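Local coordinates for amidohydrolase family protein (Acinetobacter baumannii, PDB 4I6K), which probably hydrolyses 2-pyrone-4,6-dicarboxylic acid, as a member of the amidohydrolase family, at residues S222-A227 with I264-Q269. Residues are numbered along the deposited sequence; the frame is centred on the assembly and turned at random.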
# COMPACT_ATOMS: atom_id res chain seq x y z
N SER A 222 12.10 -12.83 13.69
CA SER A 222 12.39 -13.18 12.31
C SER A 222 11.94 -12.10 11.31
O SER A 222 12.76 -11.53 10.57
CB SER A 222 11.72 -14.51 11.96
OG SER A 222 11.60 -14.66 10.56
N ASN A 223 10.64 -11.82 11.31
CA ASN A 223 10.03 -10.92 10.33
C ASN A 223 10.72 -9.57 10.15
O ASN A 223 10.61 -8.95 9.10
CB ASN A 223 8.54 -10.74 10.62
CG ASN A 223 8.28 -10.17 12.01
OD1 ASN A 223 9.13 -9.49 12.59
ND2 ASN A 223 7.10 -10.44 12.54
N ILE A 224 11.44 -9.12 11.17
CA ILE A 224 12.16 -7.86 11.07
C ILE A 224 13.47 -8.07 10.30
O ILE A 224 13.96 -7.17 9.62
CB ILE A 224 12.46 -7.24 12.45
CG1 ILE A 224 11.38 -7.65 13.46
CG2 ILE A 224 12.55 -5.73 12.35
CD1 ILE A 224 11.69 -7.25 14.91
N ASN A 225 14.05 -9.24 10.48
CA ASN A 225 15.23 -9.56 9.71
C ASN A 225 14.94 -9.73 8.22
O ASN A 225 15.64 -9.18 7.40
CB ASN A 225 15.93 -10.78 10.27
CG ASN A 225 17.29 -10.95 9.70
OD1 ASN A 225 17.55 -11.90 8.97
ND2 ASN A 225 18.17 -10.01 9.99
N ILE A 226 13.89 -10.46 7.91
CA ILE A 226 13.37 -10.54 6.56
C ILE A 226 13.21 -9.12 6.02
O ILE A 226 13.82 -8.76 5.01
CB ILE A 226 12.04 -11.28 6.52
CG1 ILE A 226 12.25 -12.71 7.01
CG2 ILE A 226 11.47 -11.28 5.11
CD1 ILE A 226 13.38 -13.42 6.27
N ALA A 227 12.41 -8.31 6.71
CA ALA A 227 12.26 -6.90 6.31
C ALA A 227 13.62 -6.23 6.02
O ALA A 227 13.79 -5.54 5.02
CB ALA A 227 11.48 -6.13 7.38
N ILE A 264 6.60 2.53 14.00
CA ILE A 264 7.66 3.53 13.92
C ILE A 264 9.02 2.95 14.30
O ILE A 264 10.03 3.21 13.63
CB ILE A 264 7.41 4.71 14.88
CG1 ILE A 264 6.02 5.31 14.66
CG2 ILE A 264 8.48 5.78 14.70
CD1 ILE A 264 5.84 5.90 13.30
N LYS A 265 9.04 2.17 15.37
CA LYS A 265 10.28 1.63 15.94
C LYS A 265 10.99 0.66 14.99
O LYS A 265 12.20 0.78 14.76
CB LYS A 265 10.01 0.98 17.29
CG LYS A 265 11.26 0.51 18.01
CD LYS A 265 10.97 0.16 19.45
CE LYS A 265 12.24 -0.24 20.18
NZ LYS A 265 13.25 0.86 20.26
N ALA A 266 10.25 -0.30 14.45
CA ALA A 266 10.83 -1.25 13.51
C ALA A 266 11.38 -0.54 12.26
O ALA A 266 12.38 -0.95 11.68
CB ALA A 266 9.79 -2.29 13.12
N PHE A 267 10.72 0.53 11.84
CA PHE A 267 11.17 1.23 10.66
C PHE A 267 12.59 1.74 10.87
O PHE A 267 13.44 1.62 9.99
CB PHE A 267 10.21 2.38 10.31
CG PHE A 267 10.76 3.32 9.29
CD1 PHE A 267 11.23 4.58 9.65
CD2 PHE A 267 10.85 2.93 7.96
CE1 PHE A 267 11.75 5.45 8.71
CE2 PHE A 267 11.39 3.79 7.01
CZ PHE A 267 11.84 5.06 7.39
N LYS A 268 12.83 2.31 12.04
CA LYS A 268 14.13 2.89 12.36
C LYS A 268 15.18 1.80 12.52
O LYS A 268 16.37 2.05 12.35
CB LYS A 268 14.04 3.72 13.64
CG LYS A 268 13.07 4.90 13.56
CD LYS A 268 13.19 5.79 14.81
CE LYS A 268 12.17 6.91 14.81
NZ LYS A 268 11.88 7.42 16.18
N GLN A 269 14.76 0.62 12.93
CA GLN A 269 15.62 -0.55 12.91
C GLN A 269 15.97 -1.08 11.55
O GLN A 269 17.10 -1.39 11.27
CB GLN A 269 15.05 -1.65 13.77
CG GLN A 269 15.48 -1.51 15.18
CD GLN A 269 14.61 -2.27 16.12
OE1 GLN A 269 14.40 -1.85 17.26
NE2 GLN A 269 14.07 -3.39 15.65
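The Ile224 side chain is turned about 30° off a staggered position (chi1 -29°), and its CG2 branch points across to Ala266 and Gln269. Gln269 brings its amide to the same methyl through a nearly extended chi2 of 160°. Ile224 CG2 lies 4.5 Å from Ala266 CB. The same methyl lies 4.3 Å from Gln269 NE2. The first contact is apolar, methyl to methyl. In the second, the amide nitrogen of Gln269 rests beside a methyl group that cannot accept a hydrogen bond. No hydrogen bond links the two segments, and they bury 94 Å² together. The closest pair of CA atoms across the two segments is that of Ile224 and Ala266, 7.2 Å apart. The chain has the (beta/alpha)8 barrel of the amidohydrolase family. Helix 222-237 follows strand 207-210, and helix 260-270 comes after the last strand, 243-244, so the contact joins two neighbouring helices of the outer layer. Gln269 is exposed, whereas Ala266 is buried. Phe214 touches Asn223, Ala227 and Ala266, and so bridges the two helices. The bond from CA to CB of Phe267 leads away from segment 222-227; its ring meets Trp245, and the side chain touches helix 274-289.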